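Long-range contacts in time interval measuring enzyme TIME (Bombyx mori, PDB 2E46), which probably catalyses the copper- and zinc-dependent disproportionation of superoxide to hydrogen peroxide and oxygen: residues 35-40 / 101-106; 10-15 / 23-28; 45-50 / 126-131. All coordinates share one frame; numbering follows the deposited sequence.

Contact 1: residues 35-40 / 101-106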
ATOM      1  N   HIS A  35       4.100  -5.719  16.503  1.00 26.83           N
ATOM      2  CA  HIS A  35       5.510  -5.861  16.702  1.00 26.57           C
ATOM      3  C   HIS A  35       6.068  -5.241  15.456  1.00 27.80           C
ATOM      4  O   HIS A  35       5.761  -5.724  14.344  1.00 27.75           O
ATOM      5  CB  HIS A  35       5.913  -7.356  16.788  1.00 25.88           C
ATOM      6  CG  HIS A  35       7.363  -7.596  17.164  1.00 26.55           C
ATOM      7  ND1 HIS A  35       8.022  -8.771  16.879  1.00 31.82           N
ATOM      8  CD2 HIS A  35       8.281  -6.799  17.748  1.00 23.03           C
ATOM      9  CE1 HIS A  35       9.268  -8.712  17.324  1.00 31.38           C
ATOM     10  NE2 HIS A  35       9.465  -7.503  17.797  1.00 33.13           N
ATOM     11  N   VAL A  36       6.761  -4.113  15.590  1.00 26.32           N
ATOM     12  CA  VAL A  36       7.229  -3.385  14.358  1.00 26.76           C
ATOM     13  C   VAL A  36       8.766  -3.580  14.268  1.00 27.81           C
ATOM     14  O   VAL A  36       9.497  -3.251  15.214  1.00 28.79           O
ATOM     15  CB  VAL A  36       6.959  -1.870  14.578  1.00 26.85           C
ATOM     16  CG1 VAL A  36       7.522  -1.017  13.466  1.00 27.84           C
ATOM     17  CG2 VAL A  36       5.417  -1.546  14.855  1.00 23.68           C
ATOM     18  N   GLN A  37       9.251  -4.093  13.178  1.00 28.75           N
ATOM     19  CA  GLN A  37      10.643  -4.513  13.082  1.00 32.92           C
ATOM     20  C   GLN A  37      11.118  -4.193  11.677  1.00 35.38           C
ATOM     21  O   GLN A  37      10.475  -4.585  10.691  1.00 36.35           O
ATOM     22  CB  GLN A  37      10.793  -6.037  13.178  1.00 32.09           C
ATOM     23  CG  GLN A  37      10.331  -6.663  14.458  1.00 37.49           C
ATOM     24  CD  GLN A  37      10.651  -8.115  14.462  1.00 40.49           C
ATOM     25  OE1 GLN A  37       9.820  -8.900  14.050  1.00 44.29           O
ATOM     26  NE2 GLN A  37      11.896  -8.485  14.880  1.00 36.69           N
ATOM     27  N   GLY A  38      12.232  -3.516  11.554  1.00 37.10           N
ATOM     28  CA  GLY A  38      12.869  -3.520  10.263  1.00 40.44           C
ATOM     29  C   GLY A  38      14.271  -2.952  10.313  1.00 42.66           C
ATOM     30  O   GLY A  38      14.919  -2.834  11.379  1.00 42.70           O
ATOM     31  N   GLY A  39      14.769  -2.564   9.161  1.00 44.35           N
ATOM     32  CA  GLY A  39      15.979  -1.797   9.205  1.00 46.26           C
ATOM     33  C   GLY A  39      16.073  -1.005   7.967  1.00 48.23           C
ATOM     34  O   GLY A  39      15.766  -1.516   6.854  1.00 46.37           O
ATOM     35  N   ILE A  40      16.555   0.224   8.172  1.00 49.93           N
ATOM     36  CA  ILE A  40      16.714   1.172   7.098  1.00 51.87           C
ATOM     37  C   ILE A  40      18.122   1.804   7.000  1.00 53.24           C
ATOM     38  O   ILE A  40      18.670   2.299   7.983  1.00 55.59           O
ATOM     39  CB  ILE A  40      15.540   2.205   7.136  1.00 52.50           C
ATOM     40  CG1 ILE A  40      15.333   2.910   8.435  1.00 53.19           C
ATOM     41  CG2 ILE A  40      14.195   1.416   7.248  1.00 53.06           C
ATOM     42  CD1 ILE A  40      13.762   3.247   8.615  1.00 47.96           C
ATOM     43  N   ARG A 101      18.125   0.184  13.154  1.00 42.66           N
ATOM     44  CA  ARG A 101      17.399  -0.942  13.605  1.00 40.97           C
ATOM     45  C   ARG A 101      16.069  -0.448  14.160  1.00 39.57           C
ATOM     46  O   ARG A 101      15.994   0.364  15.146  1.00 37.77           O
ATOM     47  CB  ARG A 101      18.125  -1.790  14.675  1.00 43.03           C
ATOM     48  CG  ARG A 101      17.428  -3.175  14.710  1.00 47.54           C
ATOM     49  CD  ARG A 101      17.271  -3.733  16.103  1.00 59.04           C
ATOM     50  NE  ARG A 101      16.843  -5.145  16.077  1.00 60.46           N
ATOM     51  CZ  ARG A 101      16.665  -5.858  17.184  1.00 62.83           C
ATOM     52  NH1 ARG A 101      16.889  -5.294  18.359  1.00 61.64           N
ATOM     53  NH2 ARG A 101      16.292  -7.141  17.117  1.00 66.97           N
ATOM     54  N   ILE A 102      15.005  -0.976  13.556  1.00 36.11           N
ATOM     55  CA  ILE A 102      13.700  -0.765  14.138  1.00 34.22           C
ATOM     56  C   ILE A 102      13.252  -2.011  14.808  1.00 31.42           C
ATOM     57  O   ILE A 102      13.214  -3.132  14.208  1.00 29.51           O
ATOM     58  CB  ILE A 102      12.741  -0.268  13.105  1.00 34.29           C
ATOM     59  CG1 ILE A 102      13.288   1.050  12.626  1.00 37.63           C
ATOM     60  CG2 ILE A 102      11.334   0.001  13.708  1.00 39.18           C
ATOM     61  CD1 ILE A 102      12.661   1.480  11.336  1.00 40.70           C
ATOM     62  N   ASP A 103      12.876  -1.826  16.071  1.00 30.97           N
ATOM     63  CA  ASP A 103      12.444  -2.991  16.851  1.00 33.68           C
ATOM     64  C   ASP A 103      11.644  -2.613  18.042  1.00 34.40           C
ATOM     65  O   ASP A 103      12.237  -2.403  19.158  1.00 34.73           O
ATOM     66  CB  ASP A 103      13.621  -3.824  17.422  1.00 32.84           C
ATOM     67  CG  ASP A 103      13.120  -5.084  18.100  1.00 36.28           C
ATOM     68  OD1 ASP A 103      11.939  -5.434  17.962  1.00 34.01           O
ATOM     69  OD2 ASP A 103      13.904  -5.780  18.771  1.00 43.72           O
ATOM     70  N   LEU A 104      10.340  -2.558  17.836  1.00 32.47           N
ATOM     71  CA  LEU A 104       9.444  -2.121  18.952  1.00 34.28           C
ATOM     72  C   LEU A 104       8.039  -2.765  18.918  1.00 32.03           C
ATOM     73  O   LEU A 104       7.685  -3.462  18.051  1.00 30.40           O
ATOM     74  CB  LEU A 104       9.309  -0.602  19.052  1.00 32.56           C
ATOM     75  CG  LEU A 104       8.696   0.089  17.822  1.00 40.84           C
ATOM     76  CD1 LEU A 104       7.172   0.165  17.999  1.00 36.71           C
ATOM     77  CD2 LEU A 104       9.330   1.430  17.528  1.00 39.05           C
ATOM     78  N   VAL A 105       7.279  -2.523  19.962  1.00 34.74           N
ATOM     79  CA  VAL A 105       5.967  -3.026  20.046  1.00 33.14           C
ATOM     80  C   VAL A 105       5.086  -1.868  20.423  1.00 32.76           C
ATOM     81  O   VAL A 105       5.370  -1.112  21.362  1.00 31.98           O
ATOM     82  CB  VAL A 105       5.764  -4.420  20.855  1.00 34.36           C
ATOM     83  CG1 VAL A 105       7.023  -5.221  21.177  1.00 33.99           C
ATOM     84  CG2 VAL A 105       4.855  -4.295  21.983  1.00 33.93           C
ATOM     85  N   ASP A 106       4.002  -1.731  19.649  1.00 31.64           N
ATOM     86  CA  ASP A 106       3.074  -0.639  19.877  1.00 31.20           C
ATOM     87  C   ASP A 106       1.680  -1.159  20.122  1.00 33.56           C
ATOM     88  O   ASP A 106       1.198  -2.022  19.317  1.00 33.70           O
ATOM     89  CB  ASP A 106       3.032   0.244  18.689  1.00 30.68           C
ATOM     90  CG  ASP A 106       2.329   1.558  18.982  1.00 36.57           C
ATOM     91  OD1 ASP A 106       1.219   1.850  18.417  1.00 37.73           O
ATOM     92  OD2 ASP A 106       2.886   2.301  19.827  1.00 40.99           O
TER

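Contact 2: residues 10-15 / 23-28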
ATOM      1  N   ARG A  10       0.150  -9.988   9.082  1.00 37.70           N
ATOM      2  CA  ARG A  10       1.402  -9.328   8.849  1.00 37.24           C
ATOM      3  C   ARG A  10       1.284  -8.293   7.751  1.00 33.66           C
ATOM      4  O   ARG A  10       0.694  -8.548   6.737  1.00 32.57           O
ATOM      5  CB  ARG A  10       2.433 -10.352   8.362  1.00 36.10           C
ATOM      6  CG  ARG A  10       2.775 -11.480   9.235  1.00 45.68           C
ATOM      7  CD  ARG A  10       3.759 -12.490   8.475  1.00 44.92           C
ATOM      8  NE  ARG A  10       3.241 -13.167   7.275  1.00 57.37           N
ATOM      9  CZ  ARG A  10       4.018 -13.826   6.376  1.00 59.17           C
ATOM     10  NH1 ARG A  10       5.351 -13.860   6.538  1.00 59.87           N
ATOM     11  NH2 ARG A  10       3.483 -14.439   5.298  1.00 58.79           N
ATOM     12  N   ALA A  11       1.973  -7.178   7.899  1.00 31.17           N
ATOM     13  CA  ALA A  11       2.043  -6.190   6.876  1.00 28.91           C
ATOM     14  C   ALA A  11       3.527  -5.744   6.709  1.00 28.33           C
ATOM     15  O   ALA A  11       4.343  -5.910   7.614  1.00 28.78           O
ATOM     16  CB  ALA A  11       1.187  -4.989   7.319  1.00 26.53           C
ATOM     17  N   ILE A  12       3.839  -5.071   5.612  1.00 28.80           N
ATOM     18  CA  ILE A  12       5.163  -4.446   5.400  1.00 28.76           C
ATOM     19  C   ILE A  12       5.095  -3.087   4.709  1.00 30.95           C
ATOM     20  O   ILE A  12       4.212  -2.867   3.812  1.00 29.88           O
ATOM     21  CB  ILE A  12       5.987  -5.432   4.510  1.00 29.98           C
ATOM     22  CG1 ILE A  12       7.462  -4.983   4.272  1.00 30.14           C
ATOM     23  CG2 ILE A  12       5.260  -5.775   3.258  1.00 24.07           C
ATOM     24  CD1 ILE A  12       8.356  -6.185   3.805  1.00 23.83           C
ATOM     25  N   ALA A  13       6.066  -2.208   4.976  1.00 30.48           N
ATOM     26  CA  ALA A  13       6.185  -1.020   4.110  1.00 30.95           C
ATOM     27  C   ALA A  13       7.664  -0.930   3.608  1.00 34.62           C
ATOM     28  O   ALA A  13       8.626  -1.214   4.340  1.00 35.09           O
ATOM     29  CB  ALA A  13       5.796   0.181   4.870  1.00 27.77           C
ATOM     30  N   VAL A  14       7.861  -0.450   2.390  1.00 36.86           N
ATOM     31  CA  VAL A  14       9.183  -0.412   1.794  1.00 37.54           C
ATOM     32  C   VAL A  14       9.508   1.017   1.465  1.00 39.51           C
ATOM     33  O   VAL A  14       8.739   1.705   0.824  1.00 37.94           O
ATOM     34  CB  VAL A  14       9.164  -1.194   0.552  1.00 38.90           C
ATOM     35  CG1 VAL A  14      10.360  -0.847  -0.329  1.00 40.26           C
ATOM     36  CG2 VAL A  14       9.027  -2.731   0.868  1.00 35.96           C
ATOM     37  N   LEU A  15      10.600   1.499   2.039  1.00 41.27           N
ATOM     38  CA  LEU A  15      11.115   2.814   1.813  1.00 41.08           C
ATOM     39  C   LEU A  15      12.249   2.653   0.753  1.00 44.73           C
ATOM     40  O   LEU A  15      13.223   1.891   0.992  1.00 45.30           O
ATOM     41  CB  LEU A  15      11.686   3.267   3.139  1.00 40.78           C
ATOM     42  CG  LEU A  15      10.985   4.148   4.160  1.00 41.96           C
ATOM     43  CD1 LEU A  15       9.380   4.274   3.942  1.00 39.18           C
ATOM     44  CD2 LEU A  15      11.416   3.883   5.616  1.00 39.70           C
ATOM     45  N   ASN A  23      13.010  -1.778   4.946  1.00 40.91           N
ATOM     46  CA  ASN A  23      11.806  -2.582   5.032  1.00 41.00           C
ATOM     47  C   ASN A  23      11.352  -2.478   6.479  1.00 40.99           C
ATOM     48  O   ASN A  23      12.204  -2.529   7.411  1.00 38.87           O
ATOM     49  CB  ASN A  23      12.048  -4.071   4.682  1.00 42.00           C
ATOM     50  CG  ASN A  23      12.242  -4.250   3.209  1.00 47.80           C
ATOM     51  OD1 ASN A  23      12.729  -5.273   2.723  1.00 55.12           O
ATOM     52  ND2 ASN A  23      11.920  -3.205   2.476  1.00 54.42           N
ATOM     53  N   ILE A  24      10.034  -2.280   6.660  1.00 38.36           N
ATOM     54  CA  ILE A  24       9.438  -2.303   7.984  1.00 37.82           C
ATOM     55  C   ILE A  24       8.209  -3.201   7.980  1.00 38.03           C
ATOM     56  O   ILE A  24       7.261  -3.010   7.239  1.00 37.59           O
ATOM     57  CB  ILE A  24       9.097  -0.922   8.502  1.00 37.97           C
ATOM     58  CG1 ILE A  24      10.327  -0.029   8.348  1.00 39.39           C
ATOM     59  CG2 ILE A  24       8.568  -0.972  10.001  1.00 33.99           C
ATOM     60  CD1 ILE A  24       9.924   1.439   8.195  1.00 42.83           C
ATOM     61  N   THR A  25       8.299  -4.215   8.804  1.00 36.50           N
ATOM     62  CA  THR A  25       7.356  -5.259   8.859  1.00 35.11           C
ATOM     63  C   THR A  25       6.528  -4.957  10.131  1.00 33.99           C
ATOM     64  O   THR A  25       7.029  -4.346  11.114  1.00 32.78           O
ATOM     65  CB  THR A  25       8.236  -6.447   8.904  1.00 37.57           C
ATOM     66  OG1 THR A  25       8.091  -7.290   7.733  1.00 40.35           O
ATOM     67  CG2 THR A  25       8.439  -7.104  10.303  1.00 29.78           C
ATOM     68  N   PHE A  26       5.255  -5.287  10.074  1.00 31.57           N
ATOM     69  CA  PHE A  26       4.296  -5.041  11.193  1.00 30.53           C
ATOM     70  C   PHE A  26       3.583  -6.373  11.349  1.00 31.51           C
ATOM     71  O   PHE A  26       2.992  -6.841  10.351  1.00 33.35           O
ATOM     72  CB  PHE A  26       3.210  -4.065  10.764  1.00 27.00           C
ATOM     73  CG  PHE A  26       3.719  -2.685  10.492  1.00 26.92           C
ATOM     74  CD1 PHE A  26       3.719  -1.742  11.486  1.00 16.83           C
ATOM     75  CD2 PHE A  26       4.305  -2.398   9.303  1.00 24.05           C
ATOM     76  CE1 PHE A  26       4.218  -0.479  11.281  1.00 26.41           C
ATOM     77  CE2 PHE A  26       4.802  -1.129   9.047  1.00 24.61           C
ATOM     78  CZ  PHE A  26       4.791  -0.152  10.046  1.00 20.82           C
ATOM     79  N   THR A  27       3.604  -6.932  12.539  1.00 30.16           N
ATOM     80  CA  THR A  27       3.206  -8.285  12.800  1.00 32.08           C
ATOM     81  C   THR A  27       2.336  -8.254  14.000  1.00 32.92           C
ATOM     82  O   THR A  27       2.674  -7.634  15.069  1.00 32.91           O
ATOM     83  CB  THR A  27       4.384  -9.196  13.138  1.00 30.73           C
ATOM     84  OG1 THR A  27       5.242  -9.301  12.008  1.00 34.29           O
ATOM     85  CG2 THR A  27       3.916 -10.619  13.503  1.00 33.72           C
ATOM     86  N   GLN A  28       1.196  -8.886  13.813  1.00 36.23           N
ATOM     87  CA  GLN A  28       0.177  -8.963  14.844  1.00 41.66           C
ATOM     88  C   GLN A  28       0.722  -9.975  15.868  1.00 43.56           C
ATOM     89  O   GLN A  28       1.119 -11.124  15.467  1.00 44.92           O
ATOM     90  CB  GLN A  28      -1.145  -9.483  14.299  1.00 39.94           C
ATOM     91  CG  GLN A  28      -2.004 -10.045  15.441  1.00 43.58           C
ATOM     92  CD  GLN A  28      -3.386 -10.617  14.988  1.00 45.53           C
ATOM     93  OE1 GLN A  28      -3.540 -11.010  13.819  1.00 47.70           O
ATOM     94  NE2 GLN A  28      -4.389 -10.693  15.952  1.00 49.55           N
TER

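Contact 3: residues 45-50 / 126-131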
ATOM      1  N   PRO A  45      23.955   9.332  11.107  1.00 54.11           N
ATOM      2  CA  PRO A  45      23.513   9.169  12.512  1.00 53.69           C
ATOM      3  C   PRO A  45      22.627  10.291  13.113  1.00 53.51           C
ATOM      4  O   PRO A  45      22.842  11.475  12.938  1.00 52.97           O
ATOM      5  CB  PRO A  45      24.835   8.919  13.296  1.00 53.70           C
ATOM      6  CG  PRO A  45      25.916   9.389  12.299  1.00 53.06           C
ATOM      7  CD  PRO A  45      25.409   9.108  10.950  1.00 53.34           C
ATOM      8  N   GLY A  46      21.580   9.863  13.803  1.00 53.55           N
ATOM      9  CA  GLY A  46      20.698  10.791  14.492  1.00 51.32           C
ATOM     10  C   GLY A  46      19.319  10.158  14.651  1.00 49.81           C
ATOM     11  O   GLY A  46      19.080   9.016  14.213  1.00 48.22           O
ATOM     12  N   GLU A  47      18.470  10.902  15.352  1.00 48.80           N
ATOM     13  CA  GLU A  47      17.057  10.680  15.437  1.00 49.75           C
ATOM     14  C   GLU A  47      16.219  11.276  14.271  1.00 51.24           C
ATOM     15  O   GLU A  47      16.387  12.472  13.965  1.00 53.75           O
ATOM     16  CB  GLU A  47      16.593  11.321  16.698  1.00 48.50           C
ATOM     17  CG  GLU A  47      17.048  10.576  17.869  1.00 51.36           C
ATOM     18  CD  GLU A  47      16.320  10.990  19.104  1.00 57.25           C
ATOM     19  OE1 GLU A  47      16.012  12.235  19.264  1.00 61.06           O
ATOM     20  OE2 GLU A  47      16.011  10.052  19.868  1.00 54.82           O
ATOM     21  N   TYR A  48      15.314  10.474  13.654  1.00 49.96           N
ATOM     22  CA  TYR A  48      14.195  10.987  12.744  1.00 48.27           C
ATOM     23  C   TYR A  48      12.697  10.513  13.054  1.00 47.13           C
ATOM     24  O   TYR A  48      12.446   9.345  13.483  1.00 43.52           O
ATOM     25  CB  TYR A  48      14.528  10.670  11.309  1.00 49.85           C
ATOM     26  CG  TYR A  48      15.969  10.942  11.014  1.00 53.99           C
ATOM     27  CD1 TYR A  48      16.996  10.191  11.644  1.00 54.54           C
ATOM     28  CD2 TYR A  48      16.351  11.951  10.103  1.00 55.39           C
ATOM     29  CE1 TYR A  48      18.361  10.431  11.352  1.00 53.50           C
ATOM     30  CE2 TYR A  48      17.756  12.219   9.819  1.00 56.43           C
ATOM     31  CZ  TYR A  48      18.735  11.439  10.449  1.00 54.12           C
ATOM     32  OH  TYR A  48      20.066  11.662  10.189  1.00 58.12           O
ATOM     33  N   GLY A  49      11.758  11.454  12.870  1.00 44.18           N
ATOM     34  CA  GLY A  49      10.284  11.268  13.073  1.00 42.19           C
ATOM     35  C   GLY A  49       9.818  10.137  12.181  1.00 40.19           C
ATOM     36  O   GLY A  49      10.198  10.078  11.003  1.00 40.89           O
ATOM     37  N   PHE A  50       9.097   9.187  12.778  1.00 37.43           N
ATOM     38  CA  PHE A  50       8.657   7.980  12.101  1.00 36.53           C
ATOM     39  C   PHE A  50       7.197   7.802  12.375  1.00 35.92           C
ATOM     40  O   PHE A  50       6.805   7.611  13.531  1.00 35.73           O
ATOM     41  CB  PHE A  50       9.377   6.824  12.668  1.00 34.23           C
ATOM     42  CG  PHE A  50       9.124   5.559  11.968  1.00 36.73           C
ATOM     43  CD1 PHE A  50       8.529   4.501  12.649  1.00 39.47           C
ATOM     44  CD2 PHE A  50       9.543   5.367  10.684  1.00 32.00           C
ATOM     45  CE1 PHE A  50       8.330   3.319  12.072  1.00 36.69           C
ATOM     46  CE2 PHE A  50       9.342   4.156  10.111  1.00 40.30           C
ATOM     47  CZ  PHE A  50       8.712   3.119  10.832  1.00 39.09           C
ATOM     48  N   GLU A 126      12.831  14.019   8.060  1.00 49.79           N
ATOM     49  CA  GLU A 126      14.196  14.491   7.830  1.00 52.28           C
ATOM     50  C   GLU A 126      14.798  14.990   9.136  1.00 53.46           C
ATOM     51  O   GLU A 126      16.037  14.987   9.265  1.00 55.03           O
ATOM     52  CB  GLU A 126      14.201  15.653   6.830  1.00 52.74           C
ATOM     53  CG  GLU A 126      13.929  17.041   7.485  1.00 51.88           C
ATOM     54  CD  GLU A 126      14.166  18.183   6.485  1.00 55.27           C
ATOM     55  OE1 GLU A 126      15.043  18.019   5.620  1.00 59.38           O
ATOM     56  OE2 GLU A 126      13.458  19.222   6.534  1.00 59.87           O
ATOM     57  N   LYS A 127      13.984  15.447  10.085  1.00 53.23           N
ATOM     58  CA  LYS A 127      14.548  15.717  11.394  1.00 55.44           C
ATOM     59  C   LYS A 127      13.713  15.040  12.509  1.00 54.75           C
ATOM     60  O   LYS A 127      12.836  14.237  12.219  1.00 53.49           O
ATOM     61  CB  LYS A 127      14.779  17.229  11.613  1.00 56.11           C
ATOM     62  CG  LYS A 127      13.554  17.953  12.353  1.00 59.48           C
ATOM     63  CD  LYS A 127      13.507  19.509  12.362  1.00 58.95           C
ATOM     64  CE  LYS A 127      14.097  20.095  11.065  1.00 68.92           C
ATOM     65  NZ  LYS A 127      13.251  21.160  10.351  1.00 71.78           N
ATOM     66  N   ALA A 128      13.986  15.326  13.781  1.00 54.74           N
ATOM     67  CA  ALA A 128      13.326  14.545  14.824  1.00 55.80           C
ATOM     68  C   ALA A 128      11.923  15.030  15.314  1.00 56.60           C
ATOM     69  O   ALA A 128      11.621  16.200  15.338  1.00 56.74           O
ATOM     70  CB  ALA A 128      14.262  14.282  15.989  1.00 55.26           C
ATOM     71  N   ASP A 129      11.057  14.080  15.654  1.00 56.85           N
ATOM     72  CA  ASP A 129       9.792  14.334  16.331  1.00 56.95           C
ATOM     73  C   ASP A 129      10.057  14.904  17.718  1.00 57.28           C
ATOM     74  O   ASP A 129      10.865  14.347  18.448  1.00 58.52           O
ATOM     75  CB  ASP A 129       9.078  12.971  16.504  1.00 55.57           C
ATOM     76  CG  ASP A 129       7.570  13.095  16.749  1.00 55.06           C
ATOM     77  OD1 ASP A 129       6.809  12.350  16.025  1.00 51.14           O
ATOM     78  OD2 ASP A 129       7.165  13.876  17.663  1.00 46.84           O
ATOM     79  N   ASP A 130       9.315  15.920  18.131  1.00 57.82           N
ATOM     80  CA  ASP A 130       9.534  16.539  19.433  1.00 58.49           C
ATOM     81  C   ASP A 130       8.538  16.110  20.476  1.00 58.64           C
ATOM     82  O   ASP A 130       8.554  16.671  21.575  1.00 58.43           O
ATOM     83  CB  ASP A 130       9.512  18.078  19.312  1.00 58.65           C
ATOM     84  CG  ASP A 130       8.092  18.639  19.073  1.00 61.80           C
ATOM     85  OD1 ASP A 130       7.854  19.184  18.001  1.00 66.52           O
ATOM     86  OD2 ASP A 130       7.188  18.536  19.930  1.00 64.71           O
ATOM     87  N   TYR A 131       7.648  15.164  20.103  1.00 59.07           N
ATOM     88  CA  TYR A 131       6.548  14.603  20.930  1.00 58.15           C
ATOM     89  C   TYR A 131       5.452  15.537  21.361  1.00 58.78           C
ATOM     90  O   TYR A 131       4.749  15.285  22.319  1.00 56.62           O
ATOM     91  CB  TYR A 131       7.078  13.832  22.151  1.00 57.77           C
ATOM     92  CG  TYR A 131       8.210  12.920  21.816  1.00 58.20           C
ATOM     93  CD1 TYR A 131       8.166  12.131  20.663  1.00 58.81           C
ATOM     94  CD2 TYR A 131       9.346  12.842  22.626  1.00 57.92           C
ATOM     95  CE1 TYR A 131       9.206  11.312  20.318  1.00 55.40           C
ATOM     96  CE2 TYR A 131      10.409  11.985  22.274  1.00 55.58           C
ATOM     97  CZ  TYR A 131      10.331  11.244  21.114  1.00 54.07           C
ATOM     98  OH  TYR A 131      11.324  10.374  20.753  1.00 52.78           O
TER

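Contact 1: residues 35-40 / 101-106
His35 and Asp103 reach for each other across an antiparallel strand pair of the Greek-key beta barrel of Cu-Zn superoxide dismutases, in which strand 33-41 is joined to strand 99-106, far along the chain. They are diagonal neighbours, since His35 lies opposite Val105 and Asp103 opposite Gln37. The imidazole gives NE2-H to Asp103 OD1 (3.2 Å), somewhat bent at 145°; the oxygen is tilted out of the ring plane and is met nearly along its own C-O axis. Ring and carboxylate planes stand 52° apart. Asp103 CG lies anti to the backbone N (chi1 -175°), which swings the carboxylate toward strand 33-41. Gln37 CG lies over one face of the imidazole, near its rim, while Leu104 O sits at the ring edge, 3.4 Å from His35 CD2. Asp103 OD2 is 3.1 Å from Arg101 NH1, a purely electrostatic pairing because it lies well off the guanidinium plane. With alanine at His35, Asp103 OD1 would probably lose its imidazole donor and Gln37 CG the ring it packs on. Val36, Ile102 and Leu104 line the barrel-facing side. Val36 and Leu104 run side by side with Val36 CB on Leu104 CD1, whereas Ile102 crosses Val36 at an angle, CG2 against CG1. Ile102 is also level with Gly38, and its CB rests 3.6 Å from Gly38 N. Phe26 of strand 21-29 and Val92 of strand 88-94 extend this apolar layer. Two reciprocal backbone hydrogen-bond pairs, Val36 with Leu104 and Gly38 with Ile102, fix the register. The tip of Ile102 fits tightly, its CD1 standing 3.4 Å from Ile40 CD1.

Contact 2: residues 10-15 / 23-28
Phe26 turns the edge of its ring to the facing strand: Ala11 O lies in the ring plane, 3.9 Å from Phe26 CD2. CG of Phe26 sits anti to the carbonyl carbon (chi1 -66°), which lays the ring along strand 10-16, its CE2 at the limit of contact with Ala13 CB. Ala11 offers only a methyl beside Phe26 CB (4.1 Å), so two small residues make room for one large one. Further along the same face, Leu15 CD2 meets Ile24 CD1 at 3.9 Å, the two side chains crossing at a slant. On the other face Ile12 sends CD1 past Thr25 OG1, and Val14 and Asn23 run side by side, with Val14 CG2 3.3 Å from Asn23 ND2. The scaffold behind these pairs is the ladder of an antiparallel hairpin: Ala11 with Phe26 and Ala13 with Ile24 each exchange two backbone hydrogen bonds, as short as 2.7 Å from Ala13 N to Ile24 O, that donor lying in the carbonyl plane. The face of Ile12, Val14 and Asn23 packs against Asp57, Leu58 and Ser59 of the second subunit, and so takes part in the dimer interface. The face of Ala13, Ile24 and Phe26 turns into the barrel, where Val122 of strand 121-125 meets all three. Strand 148-156 flanks strand 10-16, and strand 33-41 flanks strand 21-29, continuing the sheet beyond the hairpin.

Contact 3: residues 45-50 / 126-131
Tyr48, Gly49 and Glu47, on strand 46-53 of the Greek-key barrel, meet Glu126, Lys127 and Ala128, which open the loop that follows strand 121-125, the electrostatic loop of Cu-Zn superoxide dismutases. Tyr48 presents a ring edge: its CD2 is 3.2 Å from Glu126 O, which lies near the ring plane. With CG anti to the carbonyl carbon (chi1 -43°), the ring turns this edge toward the Glu126 carbonyl, and its hydroxyl is hydrogen-bonded to Pro44 O. Gly49 anchors the loop by a nearly straight bond, N-H to Lys127 O at 3.1 Å and 172°, and the same carbonyl draws a CA-H contact from Tyr48. A side chain on Gly49 would point at the loop backbone, within about 4 Å of Asp129 N and Lys127 O; having none, the glycine lets the two chains lie close. Glu47 contributes its aliphatic root and its carbonyl: the methyl of Ala128 sits 3.8 Å from Glu47 CB and 3.4 Å from Glu47 O. So placed, the loop delivers Asp129 between the two metal sites. Its OD1 is hydrogen-bonded to NE2 of the copper ligand His51 and its OD2 to NE2 of the zinc ligand His76, the second-sphere bridge familiar in this family. Asp129 OD2 also closes an Asx turn, accepting Tyr131 N at 2.8 Å on its anti lone pair.

How the contacts relate
Contacts 1 and 2 are neighbouring strand pairings of one sheet: strands 21-29 and 33-41 bond to each other, so the ladders run on from one to the next. All three contacts are partly buried. Val36, Ile24 and Phe26 pack together in the barrel interior, whereas the polar outer residues of contact 1 and Glu47, Glu126 and Lys127 of contact 3 lie toward the surface; the outer face of contact 2 serves the subunit interface. Contact 3, about 15 Å from contact 1 and 20 Å from contact 2 between centres, ties a strand to a loop with a single cross-segment hydrogen bond, and reaches closest to the metals. Ile24 CD1 against Phe50 CZ (3.4 Å) connects it to contact 2.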